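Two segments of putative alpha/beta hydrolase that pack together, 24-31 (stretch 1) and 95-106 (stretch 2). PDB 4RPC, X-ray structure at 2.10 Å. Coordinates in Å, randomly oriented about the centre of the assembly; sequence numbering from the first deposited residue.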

# COMPACT_ATOMS: atom_id res chain seq x y z
N VAL A 24 -4.22 -0.76 -14.15
CA VAL A 24 -3.44 -0.27 -13.07
C VAL A 24 -4.24 -0.46 -11.76
O VAL A 24 -5.35 0.08 -11.59
CB VAL A 24 -3.12 1.21 -13.33
CG1 VAL A 24 -2.37 1.83 -12.16
CG2 VAL A 24 -2.29 1.36 -14.62
N LEU A 25 -3.69 -1.23 -10.84
CA LEU A 25 -4.32 -1.50 -9.52
C LEU A 25 -3.73 -0.62 -8.45
O LEU A 25 -2.53 -0.58 -8.31
CB LEU A 25 -4.02 -2.95 -9.09
CG LEU A 25 -5.06 -3.99 -8.78
CD1 LEU A 25 -4.36 -5.17 -8.12
CD2 LEU A 25 -6.20 -3.54 -7.90
N LEU A 26 -4.56 0.02 -7.65
CA LEU A 26 -4.12 0.90 -6.61
C LEU A 26 -4.65 0.40 -5.29
O LEU A 26 -5.90 0.40 -5.08
CB LEU A 26 -4.66 2.30 -6.85
CG LEU A 26 -4.35 2.90 -8.20
CD1 LEU A 26 -5.15 4.19 -8.35
CD2 LEU A 26 -2.89 3.21 -8.32
N ILE A 27 -3.72 -0.00 -4.40
CA ILE A 27 -4.05 -0.67 -3.12
C ILE A 27 -3.63 0.17 -1.97
O ILE A 27 -2.44 0.42 -1.77
CB ILE A 27 -3.45 -2.08 -2.99
CG1 ILE A 27 -3.67 -2.90 -4.26
CG2 ILE A 27 -4.06 -2.82 -1.80
CD1 ILE A 27 -3.01 -4.29 -4.25
N HIS A 28 -4.62 0.67 -1.23
CA HIS A 28 -4.40 1.53 -0.08
C HIS A 28 -3.90 0.79 1.15
O HIS A 28 -3.84 -0.44 1.17
CB HIS A 28 -5.66 2.32 0.23
CG HIS A 28 -6.79 1.52 0.84
ND1 HIS A 28 -6.82 1.20 2.18
CD2 HIS A 28 -7.98 1.11 0.34
CE1 HIS A 28 -7.93 0.53 2.45
NE2 HIS A 28 -8.65 0.46 1.36
N GLY A 29 -3.50 1.54 2.16
CA GLY A 29 -2.95 0.93 3.38
C GLY A 29 -3.94 0.86 4.54
O GLY A 29 -5.10 1.30 4.44
N ALA A 30 -3.49 0.23 5.62
CA ALA A 30 -4.27 0.15 6.84
C ALA A 30 -4.69 1.54 7.32
O ALA A 30 -3.88 2.43 7.47
CB ALA A 30 -3.46 -0.53 7.93
N GLY A 31 -5.97 1.68 7.63
CA GLY A 31 -6.55 2.93 8.10
C GLY A 31 -6.95 3.91 7.02
O GLY A 31 -7.55 4.91 7.34
N VAL A 95 0.48 1.11 -1.17
CA VAL A 95 1.08 1.89 -0.12
C VAL A 95 0.89 1.16 1.18
O VAL A 95 -0.21 0.73 1.52
CB VAL A 95 0.52 3.35 -0.05
CG1 VAL A 95 -0.96 3.36 0.24
CG2 VAL A 95 1.27 4.15 1.03
N SER A 96 2.00 0.99 1.88
CA SER A 96 2.05 0.39 3.20
C SER A 96 1.56 -1.05 3.15
O SER A 96 2.09 -1.85 2.38
CB SER A 96 1.24 1.28 4.18
OG SER A 96 1.74 1.14 5.51
N LEU A 97 0.58 -1.41 3.96
CA LEU A 97 0.00 -2.74 3.83
C LEU A 97 -0.35 -3.08 2.39
O LEU A 97 -0.26 -4.23 1.99
CB LEU A 97 -1.27 -2.82 4.62
CG LEU A 97 -2.04 -4.12 4.55
CD1 LEU A 97 -1.19 -5.30 4.94
CD2 LEU A 97 -3.26 -3.96 5.49
N GLY A 98 -0.77 -2.07 1.63
CA GLY A 98 -1.18 -2.31 0.29
C GLY A 98 -0.01 -2.80 -0.54
O GLY A 98 -0.24 -3.48 -1.52
N ALA A 99 1.23 -2.48 -0.15
CA ALA A 99 2.40 -2.98 -0.89
C ALA A 99 2.58 -4.48 -0.63
O ALA A 99 3.12 -5.20 -1.45
CB ALA A 99 3.66 -2.24 -0.47
N SER A 100 2.19 -4.93 0.57
CA SER A 100 2.31 -6.34 0.91
C SER A 100 1.28 -7.11 0.14
O SER A 100 1.57 -8.17 -0.36
CB SER A 100 2.11 -6.61 2.41
OG SER A 100 3.10 -5.96 3.11
N VAL A 101 0.09 -6.57 0.03
CA VAL A 101 -0.96 -7.19 -0.81
C VAL A 101 -0.50 -7.25 -2.31
O VAL A 101 -0.70 -8.25 -3.00
CB VAL A 101 -2.27 -6.45 -0.69
CG1 VAL A 101 -3.32 -7.03 -1.65
CG2 VAL A 101 -2.78 -6.49 0.73
N ALA A 102 0.14 -6.20 -2.79
CA ALA A 102 0.63 -6.18 -4.18
C ALA A 102 1.65 -7.30 -4.40
O ALA A 102 1.55 -8.05 -5.34
CB ALA A 102 1.27 -4.85 -4.48
N VAL A 103 2.63 -7.44 -3.48
CA VAL A 103 3.66 -8.43 -3.62
C VAL A 103 3.04 -9.80 -3.60
O VAL A 103 3.33 -10.65 -4.43
CB VAL A 103 4.72 -8.29 -2.51
CG1 VAL A 103 5.73 -9.44 -2.56
CG2 VAL A 103 5.46 -7.00 -2.68
N GLU A 104 2.15 -10.01 -2.66
CA GLU A 104 1.46 -11.31 -2.57
C GLU A 104 0.70 -11.64 -3.84
O GLU A 104 0.61 -12.83 -4.25
CB GLU A 104 0.50 -11.31 -1.40
CG GLU A 104 -0.28 -12.57 -1.18
CD GLU A 104 0.55 -13.71 -0.72
OE1 GLU A 104 1.68 -13.50 -0.21
OE2 GLU A 104 0.07 -14.84 -0.90
N MSE A 105 0.09 -10.65 -4.44
CA MSE A 105 -0.54 -10.90 -5.75
C MSE A 105 0.46 -11.30 -6.82
O MSE A 105 0.16 -12.14 -7.63
CB MSE A 105 -1.36 -9.69 -6.17
CG MSE A 105 -2.67 -9.82 -5.37
SE MSE A 105 -3.67 -8.24 -5.86
CE MSE A 105 -4.35 -9.15 -7.49
N ALA A 106 1.67 -10.75 -6.78
CA ALA A 106 2.70 -11.11 -7.77
C ALA A 106 3.22 -12.51 -7.60
O ALA A 106 3.67 -13.11 -8.55
CB ALA A 106 3.88 -10.12 -7.73

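The end of a buried strand (Val24 to Ile27) and the loop that follows it pack against a helix that runs back along the strand, their N-to-C directions 138° apart. The axes approach to 8.3 Å, and the two stretches together bury 395 Å². A single hydrogen bond crosses between them: Val95 N donates to Ile27 O at 3.1 Å with a nearly straight angle of 163°. Beyond this backbone link the contact is made by close packing of mostly apolar groups.

Ile27 is the centre of that packing and gives up the largest area, 100 Å². Its CA-to-CB bond points toward the helix, and the side chain lies along the helix from Gly98 to Met105. CG2 lies 3.6 Å from Gly98 CA, where the helix has no side chain to hold it off. With chi1 at m and chi2 at t, the side chain extends along the helix, so that CD1 comes within 3.8 Å of Val101 CG1, 4.3 Å of Ala102 CB and 4.3 Å of Met105 SE. Val101, in its t rotamer, presents CG1 to this methyl, and Ile27 CD1 also lies 4.0 Å from Ala102 N.

One turn after Val101, Met105, a selenomethionine, directs its CA-to-CB bond toward the strand. Its chi angles of m, t and p place SE 3.9 Å from Leu25 CD1, so its selenium touches both inward-facing strand residues. Leu25 adopts an unusual chi1 of -123°, between wells, with chi2 at t. Leu26, between Leu25 and Ile27, points away and makes no contact, as expected from the alternation of a strand.

Where the strand gives way to loop, the backbones themselves come close. His28 O is 3.4 Å from Gly98 CA; a CB on Gly98 would lie 2.2 Å from Ile27 O and 2.6 Å from His28 O, so glycine fits this point of the helix. Gly29 is similarly confined: its CA is 3.3 Å from Val95 O, and a CB would clash with that oxygen and sit tightly against Ser96 CB. His28 turns its CA-to-CB bond away from the helix, and its p rotamer, with chi2 at 81°, carries ND1 to Gly29 O, to which it donates a 2.8 Å hydrogen bond within the loop. Finally, Leu97, with chi1 at t and chi2 at p, brings CD2 to 4.2 Å from Ala30 CB, extending the apolar contact along the loop.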